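Nitrate transport protein (Xanthomonas axonopodis pv. citri, PDB 3KSX) probably binds alkanesulfonates in the periplasm and hands them to an ABC-type importer, and also binds the sulfonate buffer MOPS. Local coordinates at residues 31-36 / 49-54; 101-106 / 230-235; 134-139 / 155-160; 171-174 / 178-181; 192-197 / 261-266. All blocks are in the same frame, centred on the assembly; numbering follows the deposited sequence.

Overall arrangement
Interactions 1 and 2 belong to one five-stranded mixed sheet, interactions 3 and 4 to the other, with centres 30 to 34 Å apart between the two groups. Each sheet holds one strand antiparallel to both its neighbours, 212-217 in the first and 113-118 in the second, the strand exchange between domains known from type II periplasmic binding proteins. Interactions 1, 2 and 3 are buried and without a hydrogen bond between the segments. Interaction 4 mixes buried methyl packing with a backbone hydrogen bond and a water bridge, while interaction 5, between two helices, has neither and reaches the surface. Interactions 1 and 2 meet at R54 and T234, 3 and 4 at A135 and A181, 4 and 5 near F174 and L192.

Interaction 1 (31-36 / 49-54); sequences LRIGYQ and RLLEQR
L31 and L51 mark the closest approach of the backbones, their CA atoms 9.6 Å apart, so that strand 31-36 and the short helix 50-54 are joined by side chains alone. L51 carries its half of the contact with a single methyl. Its chi2 of -173° sets CD1 anti to CA, stretching the branch out toward the strand, where it meets L31 CD2 at 4.2 Å and also I33 CD1 at 4.2 Å. L31 and I33 stand two residues apart on the same side of the strand, and both point at the helix. This is the helical cover of a beta-alpha-beta crossover: the chain leaves strand 30-36, passes through helices 40-48 and 50-54, and returns as the parallel neighbouring strand 59-65, whose W62 also touches L51. Between the two helices, R49 ends the first in a Schellman motif with positive phi and is the N-cap residue of the second, its O accepting from Q53 N at 3.0 Å. The L51 side chain also packs on T234 of helix 225-244. At the far end of the strand, Q36 NE2 is hydrogen-bonded to O1 of the bound MOPS.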
# COMPACT_ATOMS: atom_id res chain seq x y z
N LEU A 31 11.27 -18.47 2.89
CA LEU A 31 10.86 -17.07 2.96
C LEU A 31 9.39 -17.07 2.61
O LEU A 31 9.04 -17.32 1.44
CB LEU A 31 11.63 -16.23 1.94
CG LEU A 31 11.03 -14.81 1.72
CD1 LEU A 31 10.93 -14.01 3.05
CD2 LEU A 31 11.84 -14.07 0.71
N ARG A 32 8.51 -16.83 3.59
CA ARG A 32 7.10 -16.70 3.34
C ARG A 32 6.86 -15.20 3.28
O ARG A 32 7.02 -14.52 4.32
CB ARG A 32 6.26 -17.30 4.50
CG ARG A 32 6.26 -18.86 4.52
CD ARG A 32 5.29 -19.55 5.54
NE ARG A 32 3.98 -18.95 5.56
CZ ARG A 32 2.88 -19.27 4.88
NH1 ARG A 32 2.82 -20.25 4.01
NH2 ARG A 32 1.75 -18.57 5.10
N ILE A 33 6.66 -14.69 2.05
CA ILE A 33 6.60 -13.23 1.80
C ILE A 33 5.18 -12.79 1.42
O ILE A 33 4.52 -13.40 0.58
CB ILE A 33 7.70 -12.82 0.81
CG1 ILE A 33 7.54 -11.41 0.31
CG2 ILE A 33 7.75 -13.79 -0.40
CD1 ILE A 33 8.71 -10.92 -0.56
N GLY A 34 4.66 -11.78 2.10
CA GLY A 34 3.35 -11.31 1.76
C GLY A 34 3.36 -10.21 0.71
O GLY A 34 4.27 -9.38 0.64
N TYR A 35 2.29 -10.20 -0.09
CA TYR A 35 2.15 -9.20 -1.11
C TYR A 35 0.67 -8.91 -1.36
O TYR A 35 -0.17 -9.61 -0.83
CB TYR A 35 2.87 -9.67 -2.40
CG TYR A 35 2.06 -10.65 -3.20
CD1 TYR A 35 1.87 -11.97 -2.77
CD2 TYR A 35 1.42 -10.25 -4.38
CE1 TYR A 35 1.11 -12.90 -3.56
CE2 TYR A 35 0.66 -11.15 -5.15
CZ TYR A 35 0.51 -12.44 -4.73
OH TYR A 35 -0.28 -13.26 -5.50
N GLN A 36 0.41 -7.80 -2.07
CA GLN A 36 -0.89 -7.31 -2.44
C GLN A 36 -0.89 -7.34 -3.96
O GLN A 36 0.05 -6.86 -4.57
CB GLN A 36 -1.07 -5.83 -1.99
CG GLN A 36 -1.06 -5.72 -0.48
CD GLN A 36 -1.30 -4.31 0.01
OE1 GLN A 36 -2.24 -3.66 -0.41
NE2 GLN A 36 -0.45 -3.86 0.87
N ARG A 49 9.46 -15.37 -11.22
CA ARG A 49 10.25 -16.17 -10.29
C ARG A 49 11.62 -15.58 -10.00
O ARG A 49 12.58 -16.31 -9.95
CB ARG A 49 10.35 -17.63 -10.79
CG ARG A 49 9.01 -18.16 -11.33
CD ARG A 49 8.99 -19.66 -11.50
NE ARG A 49 9.31 -20.39 -10.25
CZ ARG A 49 8.46 -20.68 -9.25
NH1 ARG A 49 7.19 -20.30 -9.27
NH2 ARG A 49 8.93 -21.37 -8.23
N LEU A 50 11.69 -14.28 -9.75
CA LEU A 50 12.99 -13.57 -9.55
C LEU A 50 13.71 -14.02 -8.29
O LEU A 50 14.95 -14.16 -8.26
CB LEU A 50 12.77 -12.05 -9.47
CG LEU A 50 12.12 -11.40 -10.73
CD1 LEU A 50 12.12 -9.88 -10.64
CD2 LEU A 50 12.93 -11.85 -11.95
N LEU A 51 12.94 -14.24 -7.25
CA LEU A 51 13.51 -14.60 -5.95
C LEU A 51 13.99 -16.03 -6.04
O LEU A 51 15.06 -16.34 -5.54
CB LEU A 51 12.44 -14.46 -4.83
CG LEU A 51 12.08 -13.01 -4.49
CD1 LEU A 51 11.19 -12.98 -3.30
CD2 LEU A 51 13.32 -12.14 -4.23
N GLU A 52 13.18 -16.88 -6.67
CA GLU A 52 13.50 -18.32 -6.80
C GLU A 52 14.74 -18.46 -7.62
O GLU A 52 15.66 -19.17 -7.21
CB GLU A 52 12.37 -19.10 -7.43
CG GLU A 52 11.11 -19.12 -6.59
CD GLU A 52 10.19 -17.90 -6.79
OE1 GLU A 52 10.59 -16.89 -7.40
OE2 GLU A 52 9.05 -17.96 -6.33
N GLN A 53 14.85 -17.71 -8.68
CA GLN A 53 16.09 -17.70 -9.44
C GLN A 53 17.32 -17.25 -8.64
O GLN A 53 18.40 -17.83 -8.78
CB GLN A 53 15.97 -16.75 -10.63
CG GLN A 53 14.90 -17.13 -11.62
CD GLN A 53 15.06 -16.29 -12.85
OE1 GLN A 53 16.17 -16.11 -13.31
NE2 GLN A 53 13.97 -15.70 -13.32
N ARG A 54 17.16 -16.24 -7.79
CA ARG A 54 18.26 -15.72 -6.98
C ARG A 54 18.67 -16.62 -5.77
O ARG A 54 19.84 -16.69 -5.36
CB ARG A 54 17.87 -14.30 -6.50
CG ARG A 54 18.97 -13.61 -5.66
CD ARG A 54 19.55 -12.40 -6.38
NE ARG A 54 20.66 -11.72 -5.66
CZ ARG A 54 20.61 -10.48 -5.13
NH1 ARG A 54 19.48 -9.76 -5.17
NH2 ARG A 54 21.69 -9.94 -4.53

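Interaction 2 (101-106 / 230-235); sequences LYVGWV and QVMGTL
V103 and G104 of strand 101-106 receive M232 of helix 230-235, and every cross-contact runs through that one methionine. The apolar part comes first. M232 SD lies 4.2 Å from V103 CG2, a thioether sulfur against a valine methyl. Since G104 carries no side chain, the same sulfur also settles 4.3 Å from G104 CA, close above the bare backbone. The helix comes correspondingly near: the CA atoms of G104 and M232 are 7.0 Å apart. A chi1 of -63° sets the methionine CG beside the backbone N, and bends at chi2 (-62°) and chi3 (93°) follow, with SD as the atom that meets the strand.

The one polar atom in the contact belongs to the backbone. V103 O faces M232 CG at 4.1 Å, a van der Waals approach, and no hydrogen bond joins the two segments. Hydrogen bonding is instead internal to each element or directed to the sheet. In the helix, L235 N donates to V231 O at 2.9 Å. In the strand, V103 and G104 both face F214 of antiparallel strand 212-217, forming a classic beta bulge exactly where the methionine lands. F214 and L82, from two strands of the same sheet, also touch M232 and widen its apolar bed.

With no polar group paired across it, the contact is held by shape and dispersion: a flexible, polarisable thioether follows the uneven surface of a bulged strand and seats helix 225-244 on the sheet.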
# COMPACT_ATOMS: atom_id res chain seq x y z
N LEU A 101 10.14 -4.61 12.01
CA LEU A 101 11.13 -3.70 11.56
C LEU A 101 10.71 -3.13 10.19
O LEU A 101 10.08 -3.84 9.42
CB LEU A 101 12.47 -4.47 11.39
CG LEU A 101 13.19 -4.86 12.67
CD1 LEU A 101 14.41 -5.73 12.23
CD2 LEU A 101 13.63 -3.64 13.51
N TYR A 102 11.09 -1.88 9.89
CA TYR A 102 11.01 -1.31 8.54
C TYR A 102 12.34 -1.65 7.91
O TYR A 102 13.34 -1.22 8.44
CB TYR A 102 10.92 0.22 8.65
CG TYR A 102 9.64 0.74 9.25
CD1 TYR A 102 9.45 0.75 10.65
CD2 TYR A 102 8.65 1.27 8.44
CE1 TYR A 102 8.24 1.32 11.25
CE2 TYR A 102 7.48 1.82 8.98
CZ TYR A 102 7.25 1.81 10.37
OH TYR A 102 6.08 2.39 10.90
N VAL A 103 12.37 -2.34 6.76
CA VAL A 103 13.64 -2.81 6.23
C VAL A 103 13.83 -2.23 4.79
O VAL A 103 14.88 -2.38 4.14
CB VAL A 103 13.70 -4.40 6.24
CG1 VAL A 103 13.53 -4.93 7.71
CG2 VAL A 103 12.56 -5.00 5.27
N GLY A 104 12.81 -1.58 4.29
CA GLY A 104 12.90 -1.00 2.97
C GLY A 104 11.81 0.00 2.70
O GLY A 104 10.77 -0.01 3.37
N TRP A 105 12.09 0.91 1.76
CA TRP A 105 11.15 2.04 1.50
C TRP A 105 10.80 2.12 0.03
O TRP A 105 11.70 1.95 -0.81
CB TRP A 105 11.73 3.39 2.02
CG TRP A 105 11.02 4.63 1.48
CD1 TRP A 105 9.75 5.00 1.71
CD2 TRP A 105 11.54 5.57 0.52
NE1 TRP A 105 9.44 6.18 1.03
CE2 TRP A 105 10.52 6.53 0.27
CE3 TRP A 105 12.77 5.69 -0.12
CZ2 TRP A 105 10.69 7.61 -0.62
CZ3 TRP A 105 12.92 6.71 -1.04
CH2 TRP A 105 11.89 7.67 -1.28
N VAL A 106 9.50 2.37 -0.25
CA VAL A 106 8.93 2.31 -1.57
C VAL A 106 8.45 3.76 -1.81
O VAL A 106 7.60 4.25 -1.07
CB VAL A 106 7.64 1.40 -1.59
CG1 VAL A 106 7.04 1.43 -2.98
CG2 VAL A 106 7.97 -0.07 -1.19
N GLN A 230 19.54 -8.58 0.12
CA GLN A 230 19.56 -9.12 -1.23
C GLN A 230 18.18 -9.30 -1.77
O GLN A 230 17.96 -9.02 -2.96
CB GLN A 230 20.30 -10.43 -1.28
CG GLN A 230 21.79 -10.18 -1.31
CD GLN A 230 22.53 -11.23 -0.57
OE1 GLN A 230 22.22 -12.43 -0.68
NE2 GLN A 230 23.50 -10.81 0.25
N VAL A 231 17.22 -9.74 -0.94
CA VAL A 231 15.80 -9.80 -1.32
C VAL A 231 15.31 -8.43 -1.82
O VAL A 231 14.74 -8.33 -2.92
CB VAL A 231 14.91 -10.33 -0.16
CG1 VAL A 231 13.45 -10.22 -0.50
CG2 VAL A 231 15.23 -11.84 0.13
N MET A 232 15.56 -7.40 -1.00
CA MET A 232 15.16 -6.02 -1.33
C MET A 232 15.81 -5.64 -2.63
O MET A 232 15.15 -5.05 -3.49
CB MET A 232 15.63 -4.98 -0.34
CG MET A 232 15.10 -5.06 1.09
SD MET A 232 13.32 -4.86 1.10
CE MET A 232 12.66 -6.56 1.02
N GLY A 233 17.09 -5.98 -2.79
CA GLY A 233 17.79 -5.78 -4.10
C GLY A 233 17.07 -6.32 -5.31
O GLY A 233 17.01 -5.67 -6.33
N THR A 234 16.52 -7.52 -5.20
CA THR A 234 15.86 -8.19 -6.30
C THR A 234 14.47 -7.58 -6.51
O THR A 234 14.00 -7.42 -7.65
CB THR A 234 15.79 -9.75 -6.05
OG1 THR A 234 17.12 -10.23 -5.96
CG2 THR A 234 15.12 -10.52 -7.17
N LEU A 235 13.83 -7.18 -5.42
CA LEU A 235 12.53 -6.54 -5.59
C LEU A 235 12.70 -5.13 -6.19
O LEU A 235 11.78 -4.60 -6.87
CB LEU A 235 11.78 -6.51 -4.26
CG LEU A 235 11.45 -7.88 -3.66
CD1 LEU A 235 10.61 -7.67 -2.47
CD2 LEU A 235 10.66 -8.70 -4.72

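Interaction 3 (134-139 / 155-160); sequences IAFQKG and LSMRDI
I134 and I160 face each other across the contact, with their CA atoms 7.0 Å apart and their side chains crossing at about a right angle. The I134 side chain can be followed outward. CB points at the facing segment, and its short branch, CG2, packs against A181 O on the neighbouring strand. The long branch goes the other way: CG1 lies anti to the carbonyl carbon (chi1 -47°), and chi2 of -174° extends it so that CD1 becomes the touching tip. CD1 is 3.8 Å from I160 CB and equally 3.8 Å from I160 CG2, with I160 CG1 only slightly farther, so one methyl fits against the branch point of the other isoleucine.

A second pair lies alongside. F136 and M157 approach from opposite directions, and M157 CE reaches F136 CZ at 3.7 Å, coming obliquely to the ring. Bends at chi2 and chi3 bring this methyl to the phenylalanine although the methionine sets out across the line of the contact. M157 opens a short 3-10 turn, which is tied by D159 N to S156 O at 2.8 Å and, as an ST turn, by R158 N to S156 OG at 3.2 Å.

The 155-160 segment follows helix 141-152 and leads into strand 161-164, the parallel neighbour of strand 133-136, which completes a beta-alpha-beta unit. L146 of that helix touches both I134 and F136, while L147 touches M157, so the pairs fill the layer between helix and sheet; H143 and Y164 meet the F136 ring besides.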
# COMPACT_ATOMS: atom_id res chain seq x y z
N ILE A 134 -18.17 7.31 3.72
CA ILE A 134 -16.96 7.08 2.92
C ILE A 134 -16.33 5.73 3.28
O ILE A 134 -15.91 5.53 4.44
CB ILE A 134 -15.98 8.20 3.14
CG1 ILE A 134 -16.66 9.60 3.04
CG2 ILE A 134 -14.80 8.07 2.21
CD1 ILE A 134 -15.63 10.72 3.11
N ALA A 135 -16.25 4.82 2.32
CA ALA A 135 -15.65 3.48 2.45
C ALA A 135 -14.12 3.60 2.33
O ALA A 135 -13.60 4.32 1.44
CB ALA A 135 -16.12 2.61 1.26
N PHE A 136 -13.40 2.89 3.18
CA PHE A 136 -11.92 2.73 2.99
C PHE A 136 -11.42 1.65 3.91
O PHE A 136 -12.09 1.32 4.90
CB PHE A 136 -11.07 4.02 3.28
CG PHE A 136 -11.36 4.66 4.65
CD1 PHE A 136 -10.44 4.46 5.74
CD2 PHE A 136 -12.48 5.45 4.88
CE1 PHE A 136 -10.66 5.05 6.96
CE2 PHE A 136 -12.73 6.07 6.15
CZ PHE A 136 -11.81 5.81 7.18
N GLN A 137 -10.24 1.14 3.63
CA GLN A 137 -9.64 0.19 4.56
C GLN A 137 -9.03 0.92 5.74
O GLN A 137 -8.13 1.74 5.58
CB GLN A 137 -8.59 -0.61 3.78
CG GLN A 137 -7.70 -1.48 4.67
CD GLN A 137 -8.40 -2.72 5.17
OE1 GLN A 137 -9.04 -3.44 4.43
NE2 GLN A 137 -8.21 -3.01 6.46
N LYS A 138 -9.51 0.62 6.94
CA LYS A 138 -8.99 1.25 8.16
C LYS A 138 -7.49 0.98 8.29
O LYS A 138 -7.05 -0.17 8.14
CB LYS A 138 -9.71 0.63 9.38
CG LYS A 138 -9.28 1.34 10.65
CD LYS A 138 -9.78 0.59 11.87
CE LYS A 138 -10.21 1.62 12.88
NZ LYS A 138 -10.78 0.99 14.13
N GLY A 139 -6.71 2.02 8.61
CA GLY A 139 -5.29 1.81 8.87
C GLY A 139 -4.53 1.60 7.55
O GLY A 139 -3.37 1.21 7.58
N LEU A 155 -12.21 19.76 6.98
CA LEU A 155 -13.03 18.66 7.49
C LEU A 155 -12.17 17.69 8.28
O LEU A 155 -11.02 17.54 7.97
CB LEU A 155 -13.70 17.91 6.32
CG LEU A 155 -14.79 18.70 5.59
CD1 LEU A 155 -15.22 17.99 4.28
CD2 LEU A 155 -15.97 18.90 6.49
N SER A 156 -12.71 17.07 9.31
CA SER A 156 -11.89 16.04 9.93
C SER A 156 -12.56 14.71 9.74
O SER A 156 -13.68 14.62 9.20
CB SER A 156 -11.69 16.30 11.43
OG SER A 156 -12.95 16.19 12.06
N MET A 157 -11.91 13.67 10.27
CA MET A 157 -12.47 12.36 10.24
C MET A 157 -13.80 12.33 11.00
O MET A 157 -14.67 11.51 10.70
CB MET A 157 -11.48 11.30 10.79
CG MET A 157 -10.18 11.22 9.94
SD MET A 157 -10.48 10.70 8.24
CE MET A 157 -11.40 9.22 8.57
N ARG A 158 -14.00 13.22 11.96
CA ARG A 158 -15.30 13.21 12.65
C ARG A 158 -16.40 13.91 11.87
O ARG A 158 -17.52 13.97 12.35
CB ARG A 158 -15.22 13.70 14.11
CG ARG A 158 -14.55 15.06 14.34
CD ARG A 158 -13.88 15.23 15.80
NE ARG A 158 -12.71 16.13 15.73
CZ ARG A 158 -12.66 17.27 15.02
NH1 ARG A 158 -13.75 17.73 14.37
NH2 ARG A 158 -11.52 17.98 14.97
N ASP A 159 -16.07 14.49 10.71
CA ASP A 159 -17.10 15.17 9.91
C ASP A 159 -17.71 14.26 8.84
O ASP A 159 -18.59 14.67 8.06
CB ASP A 159 -16.52 16.41 9.23
CG ASP A 159 -16.07 17.45 10.21
OD1 ASP A 159 -16.80 17.71 11.18
OD2 ASP A 159 -14.96 18.03 10.03
N ILE A 160 -17.18 13.04 8.76
CA ILE A 160 -17.58 12.09 7.70
C ILE A 160 -17.94 10.80 8.43
O ILE A 160 -17.57 10.64 9.59
CB ILE A 160 -16.54 11.90 6.57
CG1 ILE A 160 -15.21 11.33 7.06
CG2 ILE A 160 -16.20 13.25 5.88
CD1 ILE A 160 -15.20 9.86 7.24

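Interaction 4 (171-174 / 178-181); sequences RAAF and QVDA
The F174 ring and V179 cross at about a right angle: V179 CG2 comes obliquely to the ring at CD2, 3.7 Å away. Elsewhere the ring is packed by L192 of helix 188-194 and by P118 of strand 113-118. The other flat group, the Q178 amide, lies back along the helix, with OE1 3.2 Å from A173 CA and 3.5 Å from A173 CB. An extended chain beyond CG carries it there, at the exposed margin of the contact; the Q178 side chain is about 4 Å from a bound sulfate. V179 uses its two methyls separately, CG2 on the phenylalanine and CG1 on A173 CB at 3.7 Å, straddling the helix backbone between the two residues.

Helix 167-175 ends here, and the chain doubles back toward strand 181-185; together they make the return half of a beta-alpha-beta crossover that starts from strand 161-164 and passes over strand 133-136. The reversal is fastened by Q178 N donating to A173 O at 2.9 Å, with an N-H...O angle of 159° and the donor tilted 21° from the carbonyl plane. This six-to-one bond ties a carbonyl of the last helical turn.

A further helix-end carbonyl is satisfied by water: the molecule donates to F174 O at 2.9 Å and to V179 O at 2.7 Å, bridging two acceptors that could not bond to each other. D180, pointing off from the helix, accepts from R133 N through OD2.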
# COMPACT_ATOMS: atom_id res chain seq x y z
N ARG A 171 -15.81 -2.37 -2.94
CA ARG A 171 -16.18 -2.28 -4.36
C ARG A 171 -17.59 -2.74 -4.45
O ARG A 171 -18.34 -2.21 -5.21
CB ARG A 171 -15.35 -3.26 -5.17
CG ARG A 171 -15.92 -3.50 -6.57
CD ARG A 171 -15.43 -2.39 -7.43
NE ARG A 171 -16.14 -2.30 -8.75
CZ ARG A 171 -17.32 -1.68 -8.95
NH1 ARG A 171 -17.97 -1.14 -7.93
NH2 ARG A 171 -17.84 -1.60 -10.17
N ALA A 172 -17.97 -3.71 -3.62
CA ALA A 172 -19.35 -4.26 -3.74
C ALA A 172 -20.35 -3.29 -3.17
O ALA A 172 -21.45 -3.12 -3.77
CB ALA A 172 -19.48 -5.61 -3.15
N ALA A 173 -20.00 -2.64 -2.03
CA ALA A 173 -20.86 -1.59 -1.43
C ALA A 173 -21.03 -0.40 -2.39
O ALA A 173 -22.12 0.21 -2.50
CB ALA A 173 -20.27 -1.12 -0.12
N PHE A 174 -19.96 -0.07 -3.08
CA PHE A 174 -19.96 1.04 -4.08
C PHE A 174 -20.92 0.65 -5.22
O PHE A 174 -21.77 1.46 -5.57
CB PHE A 174 -18.52 1.25 -4.66
CG PHE A 174 -18.32 2.52 -5.46
CD1 PHE A 174 -18.52 2.51 -6.84
CD2 PHE A 174 -17.90 3.70 -4.85
CE1 PHE A 174 -18.31 3.66 -7.56
CE2 PHE A 174 -17.74 4.85 -5.57
CZ PHE A 174 -17.94 4.80 -6.94
N GLN A 178 -24.33 1.98 -1.73
CA GLN A 178 -24.29 2.11 -0.24
C GLN A 178 -23.23 3.15 0.27
O GLN A 178 -23.14 3.42 1.45
CB GLN A 178 -23.97 0.75 0.37
CG GLN A 178 -25.03 -0.34 0.01
CD GLN A 178 -24.65 -1.69 0.45
OE1 GLN A 178 -23.61 -2.24 0.03
NE2 GLN A 178 -25.52 -2.30 1.25
N VAL A 179 -22.38 3.65 -0.62
CA VAL A 179 -21.35 4.58 -0.17
C VAL A 179 -21.34 5.85 -1.04
O VAL A 179 -21.68 5.83 -2.24
CB VAL A 179 -19.93 3.93 -0.16
CG1 VAL A 179 -19.96 2.52 0.34
CG2 VAL A 179 -19.45 3.91 -1.53
N ASP A 180 -20.95 6.96 -0.44
CA ASP A 180 -20.97 8.23 -1.13
C ASP A 180 -19.63 8.44 -1.78
O ASP A 180 -19.54 9.11 -2.84
CB ASP A 180 -21.31 9.33 -0.10
CG ASP A 180 -22.73 9.20 0.48
OD1 ASP A 180 -23.73 9.21 -0.28
OD2 ASP A 180 -22.89 9.21 1.70
N ALA A 181 -18.56 7.87 -1.17
CA ALA A 181 -17.20 8.07 -1.78
C ALA A 181 -16.34 6.91 -1.33
O ALA A 181 -16.71 6.25 -0.42
CB ALA A 181 -16.62 9.41 -1.31
O HOH W 1 -22.23 3.80 -3.89

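Interaction 5 (192-197 / 261-266); sequences LTLDGS and PAVVER
L194 reaches helix 261-266 through a chi2 of 175°, which sets CD1 anti to CA at the end of a stretched side chain, while chi1 of -81° keeps CG beside the backbone N. The arrangement is a helix end meeting a helix start: L194 lies in the last turn of helix 188-194, and helix 261-269 offers its first turns. The two backbones come nearest at L194 and V263, 7.1 Å between CA atoms.

CD1 does all the touching. It lies 3.8 Å from V263 CA and the same 3.8 Å from A262 O, with V263 CG2 at 4.0 Å and R266 CB at 4.0 Å round about. One methyl thus settles on a patch built from residues on adjacent turns, with much of its contact made to backbone. The patch mixes a buried valine with partly exposed R266, of which only the aliphatic root is used; its NH2 lies in a long salt bridge with E265 OE1. E265 OE1 also makes a salt bridge with R246 NH2 of helix 246-257. On L194's own helix, A191 touches V263 and S190 touches R266, continuing the contact between the two helices.

No hydrogen bond crosses between the segments. The polar groups after L194 bond within their own segment: D195 makes an Asx turn, and G196 has a positive phi. D195 OD1 accepts from S197 N nearly along its C-O axis, and S197 OG donates to that same oxygen at 2.7 Å, both donors arriving from the same face of the carboxylate plane.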
# COMPACT_ATOMS: atom_id res chain seq x y z
N LEU A 192 -12.54 1.61 -12.35
CA LEU A 192 -13.85 2.24 -12.15
C LEU A 192 -13.99 3.59 -12.91
O LEU A 192 -15.07 3.97 -13.36
CB LEU A 192 -14.10 2.43 -10.65
CG LEU A 192 -14.70 1.24 -9.90
CD1 LEU A 192 -13.77 0.08 -9.78
CD2 LEU A 192 -15.13 1.65 -8.48
N THR A 193 -12.91 4.33 -13.08
CA THR A 193 -12.99 5.59 -13.79
C THR A 193 -13.09 5.24 -15.30
O THR A 193 -13.80 5.92 -16.08
CB THR A 193 -11.79 6.55 -13.45
OG1 THR A 193 -10.54 5.87 -13.67
CG2 THR A 193 -11.87 6.97 -12.00
N LEU A 194 -12.44 4.13 -15.72
CA LEU A 194 -12.46 3.83 -17.15
C LEU A 194 -13.79 3.21 -17.59
O LEU A 194 -14.27 3.41 -18.75
CB LEU A 194 -11.31 2.93 -17.57
CG LEU A 194 -9.96 3.66 -17.80
CD1 LEU A 194 -8.93 2.62 -18.08
CD2 LEU A 194 -9.88 4.75 -18.93
N ASP A 195 -14.42 2.48 -16.70
CA ASP A 195 -15.70 1.84 -17.11
C ASP A 195 -16.91 2.70 -16.80
O ASP A 195 -18.07 2.26 -17.06
CB ASP A 195 -15.78 0.41 -16.55
CG ASP A 195 -16.18 0.34 -15.07
OD1 ASP A 195 -16.47 1.36 -14.42
OD2 ASP A 195 -16.19 -0.81 -14.54
N GLY A 196 -16.67 3.91 -16.31
CA GLY A 196 -17.74 4.88 -15.99
C GLY A 196 -18.47 4.74 -14.66
O GLY A 196 -19.38 5.52 -14.36
N SER A 197 -17.98 3.84 -13.82
CA SER A 197 -18.53 3.63 -12.47
C SER A 197 -18.29 4.85 -11.52
O SER A 197 -19.12 5.13 -10.60
CB SER A 197 -17.87 2.39 -11.83
OG SER A 197 -18.30 1.17 -12.40
N PRO A 261 -6.26 -4.76 -20.71
CA PRO A 261 -4.95 -4.17 -20.91
C PRO A 261 -5.00 -2.63 -20.80
O PRO A 261 -4.07 -2.04 -20.27
CB PRO A 261 -4.59 -4.57 -22.35
CG PRO A 261 -5.25 -5.84 -22.53
CD PRO A 261 -6.56 -5.75 -21.75
N ALA A 262 -6.05 -2.00 -21.32
CA ALA A 262 -6.23 -0.54 -21.19
C ALA A 262 -6.22 -0.02 -19.75
O ALA A 262 -5.74 1.07 -19.51
CB ALA A 262 -7.49 -0.10 -21.89
N VAL A 263 -6.76 -0.80 -18.82
CA VAL A 263 -6.83 -0.49 -17.40
C VAL A 263 -5.43 -0.62 -16.84
O VAL A 263 -4.97 0.29 -16.19
CB VAL A 263 -7.79 -1.46 -16.69
CG1 VAL A 263 -7.78 -1.25 -15.21
CG2 VAL A 263 -9.21 -1.28 -17.21
N VAL A 264 -4.77 -1.74 -17.11
CA VAL A 264 -3.38 -1.92 -16.68
C VAL A 264 -2.46 -0.80 -17.16
O VAL A 264 -1.60 -0.25 -16.42
CB VAL A 264 -2.84 -3.31 -17.15
CG1 VAL A 264 -1.42 -3.47 -16.66
CG2 VAL A 264 -3.67 -4.37 -16.61
N GLU A 265 -2.60 -0.47 -18.43
CA GLU A 265 -1.92 0.64 -18.99
C GLU A 265 -2.06 1.97 -18.20
O GLU A 265 -1.09 2.68 -17.97
CB GLU A 265 -2.54 0.85 -20.36
CG GLU A 265 -1.67 0.42 -21.48
CD GLU A 265 -1.10 1.63 -22.18
OE1 GLU A 265 -0.86 2.63 -21.46
OE2 GLU A 265 -0.95 1.59 -23.43
N ARG A 266 -3.30 2.32 -17.87
CA ARG A 266 -3.65 3.50 -17.07
C ARG A 266 -2.95 3.43 -15.73
O ARG A 266 -2.36 4.42 -15.31
CB ARG A 266 -5.19 3.62 -16.90
CG ARG A 266 -5.70 5.07 -16.71
CD ARG A 266 -5.88 5.87 -18.05
NE ARG A 266 -4.86 5.54 -19.06
CZ ARG A 266 -3.77 6.27 -19.36
NH1 ARG A 266 -3.50 7.42 -18.74
NH2 ARG A 266 -2.94 5.83 -20.31